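Local coordinates for protein myroilysin (PDB 5ZJK) that probably cleaves internal peptide bonds of proteins as a zinc-dependent metalloendopeptidase of the astacin family, at residues Q116-N121 and T158-Y163; S6-N11 and A199-R204; Y163-I168 and N180-G185. All coordinates share one frame; numbering follows the deposited sequence.

Contact 1 (Q116-N121 and T158-Y163)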
ATOM      1  N   GLN A 116      -2.133  -5.309   9.907  1.00 16.94           N
ATOM      2  CA  GLN A 116      -2.607  -6.680   9.768  1.00 17.71           C
ATOM      3  C   GLN A 116      -1.425  -7.645   9.744  1.00 17.56           C
ATOM      4  O   GLN A 116      -1.534  -8.768   9.250  1.00 17.77           O
ATOM      5  CB  GLN A 116      -3.450  -6.835   8.501  1.00 17.09           C
ATOM      6  CG  GLN A 116      -4.652  -5.906   8.437  1.00 17.35           C
ATOM      7  CD  GLN A 116      -5.548  -6.191   7.248  1.00 22.24           C
ATOM      8  OE1 GLN A 116      -5.194  -5.903   6.106  1.00 16.78           O
ATOM      9  NE2 GLN A 116      -6.716  -6.766   7.513  1.00 18.14           N
ATOM     10  N   HIS A 117      -0.298  -7.184  10.280  1.00 18.08           N
ATOM     11  CA  HIS A 117       0.935  -7.965  10.355  1.00 18.75           C
ATOM     12  C   HIS A 117       0.705  -9.299  11.065  1.00 18.12           C
ATOM     13  O   HIS A 117      -0.048  -9.366  12.033  1.00 18.80           O
ATOM     14  CB  HIS A 117       2.014  -7.150  11.077  1.00 17.34           C
ATOM     15  CG  HIS A 117       3.407  -7.656  10.869  1.00 18.60           C
ATOM     16  ND1 HIS A 117       3.970  -8.634  11.658  1.00 18.53           N
ATOM     17  CD2 HIS A 117       4.353  -7.312   9.963  1.00 16.35           C
ATOM     18  CE1 HIS A 117       5.203  -8.874  11.247  1.00 17.49           C
ATOM     19  NE2 HIS A 117       5.459  -8.085  10.220  1.00 16.85           N
ATOM     20  N   PRO A 118       1.346 -10.373  10.577  1.00 18.72           N
ATOM     21  CA  PRO A 118       1.146 -11.707  11.159  1.00 19.64           C
ATOM     22  C   PRO A 118       1.651 -11.844  12.596  1.00 19.87           C
ATOM     23  O   PRO A 118       1.210 -12.747  13.305  1.00 20.55           O
ATOM     24  CB  PRO A 118       1.943 -12.621  10.219  1.00 20.23           C
ATOM     25  CG  PRO A 118       2.923 -11.724   9.545  1.00 22.81           C
ATOM     26  CD  PRO A 118       2.217 -10.417   9.391  1.00 18.44           C
ATOM     27  N   LEU A 119       2.555 -10.967  13.018  1.00 21.44           N
ATOM     28  CA  LEU A 119       3.117 -11.043  14.363  1.00 20.85           C
ATOM     29  C   LEU A 119       2.412 -10.117  15.349  1.00 21.78           C
ATOM     30  O   LEU A 119       2.681 -10.163  16.549  1.00 23.21           O
ATOM     31  CB  LEU A 119       4.611 -10.712  14.341  1.00 20.19           C
ATOM     32  CG  LEU A 119       5.550 -11.673  13.612  1.00 26.15           C
ATOM     33  CD1 LEU A 119       6.986 -11.190  13.725  1.00 19.61           C
ATOM     34  CD2 LEU A 119       5.412 -13.084  14.160  1.00 22.39           C
ATOM     35  N   THR A 120       1.510  -9.281  14.848  1.00 20.73           N
ATOM     36  CA  THR A 120       0.905  -8.247  15.680  1.00 21.69           C
ATOM     37  C   THR A 120      -0.384  -8.701  16.362  1.00 23.88           C
ATOM     38  O   THR A 120      -1.019  -9.673  15.951  1.00 23.85           O
ATOM     39  CB  THR A 120       0.604  -6.971  14.862  1.00 20.56           C
ATOM     40  OG1 THR A 120       0.525  -5.843  15.741  1.00 30.79           O
ATOM     41  CG2 THR A 120      -0.705  -7.107  14.098  1.00 20.61           C
ATOM     42  N   ASN A 121      -0.745  -7.987  17.423  1.00 28.76           N
ATOM     43  CA  ASN A 121      -2.016  -8.171  18.111  1.00 23.41           C
ATOM     44  C   ASN A 121      -2.468  -6.822  18.659  1.00 22.63           C
ATOM     45  O   ASN A 121      -2.529  -6.613  19.870  1.00 25.26           O
ATOM     46  CB  ASN A 121      -1.894  -9.206  19.230  1.00 24.13           C
ATOM     47  CG  ASN A 121      -3.231  -9.537  19.870  1.00 24.64           C
ATOM     48  OD1 ASN A 121      -4.280  -9.083  19.415  1.00 24.55           O
ATOM     49  ND2 ASN A 121      -3.198 -10.337  20.928  1.00 23.48           N
ATOM     50  N   THR A 158       3.042 -15.634   4.617  1.00 21.15           N
ATOM     51  CA  THR A 158       3.765 -14.376   4.473  1.00 19.96           C
ATOM     52  C   THR A 158       5.248 -14.457   4.820  1.00 19.58           C
ATOM     53  O   THR A 158       5.663 -15.232   5.680  1.00 22.85           O
ATOM     54  CB  THR A 158       3.141 -13.269   5.346  1.00 19.93           C
ATOM     55  OG1 THR A 158       3.091 -13.704   6.711  1.00 20.62           O
ATOM     56  CG2 THR A 158       1.735 -12.939   4.870  1.00 20.13           C
ATOM     57  N   GLN A 159       6.034 -13.645   4.122  1.00 18.46           N
ATOM     58  CA  GLN A 159       7.420 -13.382   4.478  1.00 18.57           C
ATOM     59  C   GLN A 159       7.464 -12.020   5.159  1.00 17.81           C
ATOM     60  O   GLN A 159       7.033 -11.022   4.581  1.00 17.38           O
ATOM     61  CB  GLN A 159       8.317 -13.410   3.243  1.00 18.45           C
ATOM     62  CG  GLN A 159       9.772 -13.076   3.509  1.00 18.08           C
ATOM     63  CD  GLN A 159      10.585 -12.993   2.233  1.00 16.57           C
ATOM     64  OE1 GLN A 159      10.032 -12.857   1.142  1.00 19.46           O
ATOM     65  NE2 GLN A 159      11.903 -13.073   2.362  1.00 16.12           N
ATOM     66  N   TYR A 160       7.972 -11.973   6.385  1.00 21.81           N
ATOM     67  CA  TYR A 160       7.806 -10.783   7.210  1.00 17.92           C
ATOM     68  C   TYR A 160       9.040 -10.400   8.019  1.00 17.69           C
ATOM     69  O   TYR A 160       9.884 -11.238   8.329  1.00 19.19           O
ATOM     70  CB  TYR A 160       6.627 -10.982   8.164  1.00 18.08           C
ATOM     71  CG  TYR A 160       6.736 -12.241   8.995  1.00 18.80           C
ATOM     72  CD1 TYR A 160       7.399 -12.237  10.215  1.00 24.66           C
ATOM     73  CD2 TYR A 160       6.181 -13.436   8.557  1.00 20.01           C
ATOM     74  CE1 TYR A 160       7.504 -13.385  10.975  1.00 19.99           C
ATOM     75  CE2 TYR A 160       6.282 -14.588   9.309  1.00 22.06           C
ATOM     76  CZ  TYR A 160       6.943 -14.556  10.518  1.00 21.86           C
ATOM     77  OH  TYR A 160       7.045 -15.702  11.271  1.00 28.51           O
ATOM     78  N   SER A 161       9.124  -9.117   8.355  1.00 16.88           N
ATOM     79  CA  SER A 161      10.094  -8.629   9.323  1.00 16.64           C
ATOM     80  C   SER A 161       9.392  -8.460  10.661  1.00 16.35           C
ATOM     81  O   SER A 161       8.261  -8.913  10.834  1.00 19.17           O
ATOM     82  CB  SER A 161      10.707  -7.305   8.872  1.00 16.50           C
ATOM     83  OG  SER A 161       9.799  -6.233   9.064  1.00 16.26           O
ATOM     84  N   ALA A 162      10.058  -7.809  11.607  1.00 16.45           N
ATOM     85  CA  ALA A 162       9.413  -7.461  12.864  1.00 16.38           C
ATOM     86  C   ALA A 162       8.343  -6.408  12.600  1.00 16.19           C
ATOM     87  O   ALA A 162       8.466  -5.614  11.668  1.00 16.01           O
ATOM     88  CB  ALA A 162      10.431  -6.956  13.870  1.00 16.82           C
ATOM     89  N   TYR A 163       7.291  -6.418  13.413  1.00 16.32           N
ATOM     90  CA  TYR A 163       6.202  -5.453  13.289  1.00 16.56           C
ATOM     91  C   TYR A 163       6.725  -4.022  13.391  1.00 16.82           C
ATOM     92  O   TYR A 163       7.362  -3.651  14.376  1.00 16.41           O
ATOM     93  CB  TYR A 163       5.139  -5.727  14.355  1.00 17.56           C
ATOM     94  CG  TYR A 163       4.120  -4.625  14.537  1.00 17.20           C
ATOM     95  CD1 TYR A 163       3.274  -4.252  13.500  1.00 16.96           C
ATOM     96  CD2 TYR A 163       3.990  -3.973  15.754  1.00 21.11           C
ATOM     97  CE1 TYR A 163       2.337  -3.248  13.670  1.00 16.92           C
ATOM     98  CE2 TYR A 163       3.058  -2.973  15.935  1.00 19.73           C
ATOM     99  CZ  TYR A 163       2.234  -2.612  14.890  1.00 17.17           C
ATOM    100  OH  TYR A 163       1.306  -1.613  15.071  1.00 17.19           O
TER
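The type I beta turn from His117 to Thr120 lies against strand 158-160 and the loop that leaves it, the backbones coming nearest at Thr120 CA and Tyr163 CA, 6.4 Å apart. His117 fills the middle. Its CG is turned anti to the backbone N (chi1 -163°), which carries the imidazole across to residues 160-163. There one ring face is covered in a CH-pi contact, Tyr163 CA standing 4.0 Å from the His117 ring centroid and almost on the normal. Pro118 CD covers the opposite face nearer its rim. Rotation of the ring is further limited within the turn, where Leu119 N donates to His117 ND1 over 3.0 Å, although the donor is tilted from the ring plane. His117 NE2 lies beside Tyr160 CB and has a weak hydrogen bond with Gly1 O. In the astacin fold this turn closely follows the zinc-binding segment, and His117 is about 8 Å from the zinc ligand His113, side chain to side chain. The N-terminal strand 2-4 pairs with 158-160, and its Ala2 touches His117, Pro118 and Tyr160. Apolar packing flanks the imidazole: Pro118 CG meets Tyr160 CD2 at 3.8 Å, while Leu119 CD1 reaches Tyr160 CE1 at 3.6 Å, so that the two residues meet different carbons of one phenol ring, both obliquely. At the far end of the turn, Thr120 covers a face of Tyr163, its OG1 over the ring centre and its CB 4.2 Å from the centroid. Tyr163 OH turns to another partner, a hydrogen bond with His170 NE2.

Contact 2 (S6-N11 and A199-R204)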
ATOM      1  N   SER A   6       2.979 -15.732  -2.102  1.00 15.48           N
ATOM      2  CA  SER A   6       2.494 -16.169  -3.407  1.00 15.37           C
ATOM      3  C   SER A   6       2.291 -15.014  -4.387  1.00 15.60           C
ATOM      4  O   SER A   6       1.976 -15.238  -5.554  1.00 30.07           O
ATOM      5  CB  SER A   6       1.188 -16.948  -3.248  1.00 15.93           C
ATOM      6  OG  SER A   6       0.223 -16.187  -2.546  1.00 15.67           O
ATOM      7  N   THR A   7       2.475 -13.784  -3.915  1.00 15.98           N
ATOM      8  CA  THR A   7       2.287 -12.615  -4.769  1.00 14.04           C
ATOM      9  C   THR A   7       3.611 -11.986  -5.189  1.00 13.08           C
ATOM     10  O   THR A   7       3.627 -11.000  -5.924  1.00 12.69           O
ATOM     11  CB  THR A   7       1.433 -11.537  -4.072  1.00 13.91           C
ATOM     12  OG1 THR A   7       2.148 -11.004  -2.950  1.00 19.73           O
ATOM     13  CG2 THR A   7       0.112 -12.120  -3.603  1.00 14.79           C
ATOM     14  N   LYS A   8       4.717 -12.558  -4.724  1.00 13.34           N
ATOM     15  CA  LYS A   8       6.036 -12.001  -5.005  1.00 13.67           C
ATOM     16  C   LYS A   8       6.395 -12.065  -6.484  1.00 16.17           C
ATOM     17  O   LYS A   8       6.139 -13.064  -7.155  1.00 18.81           O
ATOM     18  CB  LYS A   8       7.113 -12.726  -4.193  1.00 13.26           C
ATOM     19  CG  LYS A   8       6.932 -12.646  -2.689  1.00 21.95           C
ATOM     20  CD  LYS A   8       8.270 -12.485  -1.982  1.00 14.57           C
ATOM     21  CE  LYS A   8       9.288 -13.504  -2.464  1.00 17.27           C
ATOM     22  NZ  LYS A   8      10.569 -13.404  -1.712  1.00 15.37           N
ATOM     23  N   TRP A   9       6.988 -10.988  -6.983  1.00 11.16           N
ATOM     24  CA  TRP A   9       7.542 -10.970  -8.328  1.00 12.50           C
ATOM     25  C   TRP A   9       8.868 -11.719  -8.337  1.00 14.54           C
ATOM     26  O   TRP A   9       9.529 -11.818  -7.303  1.00 17.76           O
ATOM     27  CB  TRP A   9       7.746  -9.534  -8.816  1.00 12.60           C
ATOM     28  CG  TRP A   9       6.483  -8.746  -8.937  1.00 13.50           C
ATOM     29  CD1 TRP A   9       5.903  -7.972  -7.974  1.00 11.81           C
ATOM     30  CD2 TRP A   9       5.643  -8.649 -10.091  1.00 13.14           C
ATOM     31  NE1 TRP A   9       4.751  -7.402  -8.457  1.00 12.27           N
ATOM     32  CE2 TRP A   9       4.569  -7.802  -9.754  1.00 14.21           C
ATOM     33  CE3 TRP A   9       5.693  -9.196 -11.376  1.00 12.68           C
ATOM     34  CZ2 TRP A   9       3.555  -7.490 -10.656  1.00 12.33           C
ATOM     35  CZ3 TRP A   9       4.686  -8.885 -12.268  1.00 12.90           C
ATOM     36  CH2 TRP A   9       3.632  -8.040 -11.905  1.00 13.01           C
ATOM     37  N   PRO A  10       9.254 -12.265  -9.499  1.00 12.87           N
ATOM     38  CA  PRO A  10      10.604 -12.817  -9.636  1.00 12.89           C
ATOM     39  C   PRO A  10      11.641 -11.752  -9.299  1.00 12.26           C
ATOM     40  O   PRO A  10      11.449 -10.594  -9.659  1.00 13.93           O
ATOM     41  CB  PRO A  10      10.673 -13.221 -11.110  1.00 13.26           C
ATOM     42  CG  PRO A  10       9.254 -13.476 -11.490  1.00 12.71           C
ATOM     43  CD  PRO A  10       8.441 -12.483 -10.707  1.00 12.92           C
ATOM     44  N   ASN A  11      12.708 -12.127  -8.602  1.00 13.56           N
ATOM     45  CA  ASN A  11      13.695 -11.148  -8.165  1.00 13.82           C
ATOM     46  C   ASN A  11      14.428 -10.515  -9.342  1.00 14.13           C
ATOM     47  O   ASN A  11      14.815 -11.200 -10.287  1.00 13.51           O
ATOM     48  CB  ASN A  11      14.698 -11.790  -7.206  1.00 14.74           C
ATOM     49  CG  ASN A  11      15.465 -10.764  -6.396  1.00 16.22           C
ATOM     50  OD1 ASN A  11      15.014  -9.633  -6.223  1.00 15.73           O
ATOM     51  ND2 ASN A  11      16.629 -11.155  -5.893  1.00 16.42           N
ATOM     52  N   ALA A 199      14.492  -5.202   1.066  1.00 17.14           N
ATOM     53  CA  ALA A 199      15.775  -5.630   0.535  1.00 17.00           C
ATOM     54  C   ALA A 199      15.963  -7.127   0.746  1.00 18.42           C
ATOM     55  O   ALA A 199      16.549  -7.796  -0.086  1.00 17.66           O
ATOM     56  CB  ALA A 199      16.909  -4.853   1.181  1.00 17.26           C
ATOM     57  N   THR A 200      15.465  -7.652   1.860  1.00 17.40           N
ATOM     58  CA  THR A 200      15.569  -9.085   2.117  1.00 18.20           C
ATOM     59  C   THR A 200      14.603  -9.856   1.225  1.00 18.81           C
ATOM     60  O   THR A 200      14.891 -10.976   0.802  1.00 17.74           O
ATOM     61  CB  THR A 200      15.284  -9.425   3.591  1.00 19.58           C
ATOM     62  OG1 THR A 200      13.906  -9.169   3.887  1.00 36.25           O
ATOM     63  CG2 THR A 200      16.162  -8.596   4.511  1.00 18.79           C
ATOM     64  N   VAL A 201      13.457  -9.244   0.940  1.00 18.37           N
ATOM     65  CA  VAL A 201      12.446  -9.842   0.072  1.00 16.44           C
ATOM     66  C   VAL A 201      12.918  -9.892  -1.377  1.00 15.94           C
ATOM     67  O   VAL A 201      12.857 -10.938  -2.023  1.00 17.56           O
ATOM     68  CB  VAL A 201      11.118  -9.068   0.143  1.00 18.27           C
ATOM     69  CG1 VAL A 201      10.162  -9.548  -0.937  1.00 17.22           C
ATOM     70  CG2 VAL A 201      10.497  -9.219   1.517  1.00 16.00           C
ATOM     71  N   TYR A 202      13.385  -8.755  -1.883  1.00 16.84           N
ATOM     72  CA  TYR A 202      13.983  -8.694  -3.214  1.00 17.52           C
ATOM     73  C   TYR A 202      15.438  -8.263  -3.120  1.00 20.19           C
ATOM     74  O   TYR A 202      15.762  -7.114  -3.395  1.00 17.99           O
ATOM     75  CB  TYR A 202      13.217  -7.728  -4.119  1.00 15.39           C
ATOM     76  CG  TYR A 202      11.755  -8.053  -4.261  1.00 15.40           C
ATOM     77  CD1 TYR A 202      11.341  -9.161  -4.984  1.00 14.88           C
ATOM     78  CD2 TYR A 202      10.787  -7.249  -3.677  1.00 14.73           C
ATOM     79  CE1 TYR A 202      10.006  -9.464  -5.115  1.00 13.55           C
ATOM     80  CE2 TYR A 202       9.452  -7.542  -3.804  1.00 14.91           C
ATOM     81  CZ  TYR A 202       9.066  -8.649  -4.523  1.00 13.78           C
ATOM     82  OH  TYR A 202       7.730  -8.937  -4.644  1.00 13.35           O
ATOM     83  N   PRO A 203      16.324  -9.187  -2.730  1.00 17.61           N
ATOM     84  CA  PRO A 203      17.751  -8.906  -2.547  1.00 20.53           C
ATOM     85  C   PRO A 203      18.568  -8.909  -3.829  1.00 22.51           C
ATOM     86  O   PRO A 203      18.173  -9.498  -4.834  1.00 27.34           O
ATOM     87  CB  PRO A 203      18.205 -10.019  -1.596  1.00 23.69           C
ATOM     88  CG  PRO A 203      17.183 -11.104  -1.707  1.00 22.30           C
ATOM     89  CD  PRO A 203      16.015 -10.609  -2.519  1.00 27.08           C
ATOM     90  N   ARG A 204      19.709  -8.231  -3.781  1.00 25.64           N
ATOM     91  CA  ARG A 204      20.561  -8.085  -4.948  1.00 27.56           C
ATOM     92  C   ARG A 204      21.605  -9.194  -5.023  1.00 32.56           C
ATOM     93  O   ARG A 204      22.531  -9.099  -5.822  1.00 36.26           O
ATOM     94  CB  ARG A 204      21.253  -6.714  -4.942  1.00 26.47           C
ATOM     95  CG  ARG A 204      20.310  -5.521  -4.785  1.00 23.78           C
ATOM     96  CD  ARG A 204      20.980  -4.196  -5.160  1.00 25.05           C
ATOM     97  NE  ARG A 204      20.181  -3.040  -4.751  1.00 30.12           N
ATOM     98  CZ  ARG A 204      19.188  -2.520  -5.468  1.00 29.81           C
ATOM     99  NH1 ARG A 204      18.861  -3.050  -6.638  1.00 25.50           N
ATOM    100  NH2 ARG A 204      18.517  -1.470  -5.011  1.00 19.92           N
TER
HETATM  101  O   HOH W   1      12.769 -12.807  -4.164  1.00 18.84           O
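Tyr202, the first residue to leave helical geometry after helix 192-201, lays its phenol along the backbone of residues 8-11 and buries more surface here than any other residue of the pair. With CG anti to the carbonyl carbon (chi1 -57°), the ring extends until its OH accepts a hydrogen bond from Trp9 N at 3.2 Å, with an N-H...O angle of 155°. The same hydroxyl is hydrogen-bonded to Leu109 O, so two backbone groups grip it. Trp9 O lies in the ring plane at the edge, 3.2 Å from Tyr202 CE1, and Asn11 OD1 sits at that edge as well, closer to CB. Val201 CG1 covers one ring face toward its rim. In this metzincin-type architecture the contact joins the C-terminal helix to the segment leading into strand 14-20 of the mixed sheet. A leucine in place of Tyr202 would probably leave Trp9 N and Leu109 O without their shared hydroxyl partner and open a gap beside Trp9 O where the ring edge had been. Asn11, its amide plane inclined 33° to the phenol, directs ND2 to Pro203 O in the carbonyl plane; the modelled separation is unusually short, so the length of that hydrogen bond is doubtful. Lys8 brings its aliphatic part over Val201, CD to CG1 being 3.6 Å, after bends at chi2 and chi3. Its ammonium has only a weak bond to Val201 O, the firmer partner being Gln159 OE1. A water donates to Val201 O at 2.8 Å and weakly accepts from Lys8 NZ, bridging the two.

Contact 3 (Y163-I168 and N180-G185)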
ATOM      1  N   TYR A 163       7.291  -6.418  13.413  1.00 16.32           N
ATOM      2  CA  TYR A 163       6.202  -5.453  13.289  1.00 16.56           C
ATOM      3  C   TYR A 163       6.725  -4.022  13.391  1.00 16.82           C
ATOM      4  O   TYR A 163       7.362  -3.651  14.376  1.00 16.41           O
ATOM      5  CB  TYR A 163       5.139  -5.727  14.355  1.00 17.56           C
ATOM      6  CG  TYR A 163       4.120  -4.625  14.537  1.00 17.20           C
ATOM      7  CD1 TYR A 163       3.274  -4.252  13.500  1.00 16.96           C
ATOM      8  CD2 TYR A 163       3.990  -3.973  15.754  1.00 21.11           C
ATOM      9  CE1 TYR A 163       2.337  -3.248  13.670  1.00 16.92           C
ATOM     10  CE2 TYR A 163       3.058  -2.973  15.935  1.00 19.73           C
ATOM     11  CZ  TYR A 163       2.234  -2.612  14.890  1.00 17.17           C
ATOM     12  OH  TYR A 163       1.306  -1.613  15.071  1.00 17.19           O
ATOM     13  N   ASP A 164       6.461  -3.226  12.358  1.00 17.94           N
ATOM     14  CA  ASP A 164       7.026  -1.884  12.244  1.00 16.25           C
ATOM     15  C   ASP A 164       5.948  -0.803  12.238  1.00 18.28           C
ATOM     16  O   ASP A 164       5.257  -0.609  11.240  1.00 18.23           O
ATOM     17  CB  ASP A 164       7.878  -1.787  10.975  1.00 15.93           C
ATOM     18  CG  ASP A 164       8.483  -0.411  10.775  1.00 15.64           C
ATOM     19  OD1 ASP A 164       8.700   0.300  11.778  1.00 22.94           O
ATOM     20  OD2 ASP A 164       8.747  -0.043   9.612  1.00 19.23           O
ATOM     21  N   THR A 165       5.825  -0.090  13.353  1.00 16.42           N
ATOM     22  CA  THR A 165       4.800   0.940  13.510  1.00 17.63           C
ATOM     23  C   THR A 165       5.040   2.165  12.632  1.00 16.70           C
ATOM     24  O   THR A 165       4.147   2.992  12.454  1.00 18.22           O
ATOM     25  CB  THR A 165       4.700   1.413  14.974  1.00 17.36           C
ATOM     26  OG1 THR A 165       5.982   1.879  15.416  1.00 17.91           O
ATOM     27  CG2 THR A 165       4.246   0.281  15.874  1.00 16.91           C
ATOM     28  N   GLN A 166       6.246   2.284  12.088  1.00 17.56           N
ATOM     29  CA  GLN A 166       6.602   3.448  11.286  1.00 18.12           C
ATOM     30  C   GLN A 166       6.582   3.137   9.793  1.00 16.42           C
ATOM     31  O   GLN A 166       6.923   3.986   8.971  1.00 16.78           O
ATOM     32  CB  GLN A 166       7.979   3.970  11.695  1.00 20.76           C
ATOM     33  CG  GLN A 166       8.040   4.488  13.121  1.00 24.07           C
ATOM     34  CD  GLN A 166       9.449   4.836  13.554  1.00 29.32           C
ATOM     35  OE1 GLN A 166      10.288   5.210  12.736  1.00 41.84           O
ATOM     36  NE2 GLN A 166       9.716   4.711  14.849  1.00 47.35           N
ATOM     37  N   SER A 167       6.176   1.920   9.450  1.00 16.59           N
ATOM     38  CA  SER A 167       6.161   1.480   8.061  1.00 16.69           C
ATOM     39  C   SER A 167       5.193   2.298   7.212  1.00 15.86           C
ATOM     40  O   SER A 167       4.177   2.788   7.707  1.00 25.61           O
ATOM     41  CB  SER A 167       5.798  -0.004   7.976  1.00 15.28           C
ATOM     42  OG  SER A 167       5.792  -0.450   6.631  1.00 15.39           O
ATOM     43  N   ILE A 168       5.518   2.432   5.931  1.00 16.33           N
ATOM     44  CA  ILE A 168       4.681   3.155   4.982  1.00 15.06           C
ATOM     45  C   ILE A 168       3.350   2.432   4.769  1.00 16.25           C
ATOM     46  O   ILE A 168       2.385   3.012   4.272  1.00 19.49           O
ATOM     47  CB  ILE A 168       5.410   3.334   3.626  1.00 14.64           C
ATOM     48  CG1 ILE A 168       4.701   4.367   2.745  1.00 14.62           C
ATOM     49  CG2 ILE A 168       5.556   1.999   2.910  1.00 14.79           C
ATOM     50  CD1 ILE A 168       4.857   5.790   3.223  1.00 16.14           C
ATOM     51  N   ASN A 180      -5.455   0.947  24.976  1.00 28.10           N
ATOM     52  CA  ASN A 180      -4.134   0.843  25.578  1.00 27.09           C
ATOM     53  C   ASN A 180      -3.407   2.173  25.729  1.00 26.10           C
ATOM     54  O   ASN A 180      -2.457   2.285  26.503  1.00 34.17           O
ATOM     55  CB  ASN A 180      -3.279  -0.109  24.743  1.00 28.52           C
ATOM     56  CG  ASN A 180      -2.172  -0.753  25.541  1.00 31.35           C
ATOM     57  OD1 ASN A 180      -2.307  -0.974  26.744  1.00 56.05           O
ATOM     58  ND2 ASN A 180      -1.067  -1.063  24.875  1.00 40.13           N
ATOM     59  N   GLY A 181      -3.851   3.179  24.985  1.00 24.41           N
ATOM     60  CA  GLY A 181      -3.107   4.417  24.869  1.00 23.68           C
ATOM     61  C   GLY A 181      -2.183   4.297  23.675  1.00 22.57           C
ATOM     62  O   GLY A 181      -1.536   5.259  23.262  1.00 22.50           O
ATOM     63  N   PHE A 182      -2.129   3.087  23.126  1.00 25.53           N
ATOM     64  CA  PHE A 182      -1.340   2.792  21.940  1.00 21.77           C
ATOM     65  C   PHE A 182      -1.851   3.587  20.749  1.00 20.64           C
ATOM     66  O   PHE A 182      -3.059   3.727  20.558  1.00 29.53           O
ATOM     67  CB  PHE A 182      -1.378   1.292  21.636  1.00 22.13           C
ATOM     68  CG  PHE A 182      -0.754   0.920  20.320  1.00 20.93           C
ATOM     69  CD1 PHE A 182       0.621   0.829  20.191  1.00 20.14           C
ATOM     70  CD2 PHE A 182      -1.545   0.653  19.214  1.00 20.57           C
ATOM     71  CE1 PHE A 182       1.197   0.486  18.983  1.00 21.45           C
ATOM     72  CE2 PHE A 182      -0.975   0.309  18.003  1.00 20.35           C
ATOM     73  CZ  PHE A 182       0.397   0.224  17.889  1.00 19.63           C
ATOM     74  N   SER A 183      -0.927   4.108  19.953  1.00 20.57           N
ATOM     75  CA  SER A 183      -1.291   4.891  18.782  1.00 20.25           C
ATOM     76  C   SER A 183      -0.192   4.862  17.731  1.00 19.65           C
ATOM     77  O   SER A 183       0.992   4.795  18.058  1.00 25.14           O
ATOM     78  CB  SER A 183      -1.596   6.337  19.177  1.00 19.76           C
ATOM     79  OG  SER A 183      -0.403   7.086  19.327  1.00 19.75           O
ATOM     80  N   VAL A 184      -0.596   4.910  16.468  1.00 19.74           N
ATOM     81  CA  VAL A 184       0.350   4.988  15.365  1.00 19.74           C
ATOM     82  C   VAL A 184       0.127   6.281  14.590  1.00 20.69           C
ATOM     83  O   VAL A 184      -0.986   6.567  14.151  1.00 20.63           O
ATOM     84  CB  VAL A 184       0.221   3.783  14.416  1.00 19.39           C
ATOM     85  CG1 VAL A 184       1.110   3.968  13.197  1.00 20.56           C
ATOM     86  CG2 VAL A 184       0.570   2.496  15.145  1.00 18.82           C
ATOM     87  N   GLY A 185       1.190   7.061  14.433  1.00 21.03           N
ATOM     88  CA  GLY A 185       1.100   8.346  13.766  1.00 22.30           C
ATOM     89  C   GLY A 185       0.988   8.243  12.258  1.00 22.35           C
ATOM     90  O   GLY A 185       0.640   7.194  11.717  1.00 28.58           O
TER
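Phe182 and Val184 pack against Tyr163 and Thr165 with no hydrogen bond between the two segments, the backbones drawing closest at Thr165 and Val184. The aromatic part is an approach at the ring edge: Tyr163 OH, hydrogen-bonded to His170 NE2, comes near the plane of the Phe182 ring and stands 3.5 Å from its CZ. Phe182 CG lies trans to the backbone N (chi1 172°), sending the ring toward residues 163-168 with CZ leading, and Thr165 CG2 meets the same edge at 4.3 Å from CZ. The aliphatic part belongs to Val184, whose two methyls divide the work. CG1 rests 3.3 Å from Thr165 O, whereas CG2 faces Thr165 CB, 4.3 Å away, and lies near Tyr163 OH. Residues 167 onward begin the Ser-Ile-Met-His-Tyr sequence that marks the Met-turn of metzincins, and Ile168 O accepts a hydrogen bond from ND1 of the zinc ligand His103, a second-shell bond that would orient that imidazole. Polar interactions stay within residues 163-168 or lead out of the contact. Asp164 OD1 accepts from Gln166 N at 3.2 Å, met from above the carboxylate plane, which makes an Asx turn. Superimposed on it is a type I beta turn closed by Ser167 N and Asp164 O, also 3.2 Å apart. Thr165 O is hydrogen-bonded to Asn187 ND2, and Asp164 OD2 to Ser191 OG.

From the N terminus, residues 6-11 follow the first strand and meet the end of helix 192-201 and the last modelled residues: contact 2 closes a loop of 187 residues that encloses both other contacts. Inside it, contact 1 brings residues 116-121, just after the zinc-ligand segment, to strand 158-160 across 36 residues rich in helix. Contact 3 then closes a short loop of 11 residues that holds most of the Met-turn. Contacts 1 and 3 run in series and share Tyr163. Contacts 1 and 2 touch through Gln159 OE1 and Lys8 NZ, a probable hydrogen bond, linking strand 158-160 to the N-terminal segment, whereas contacts 2 and 3 stay apart.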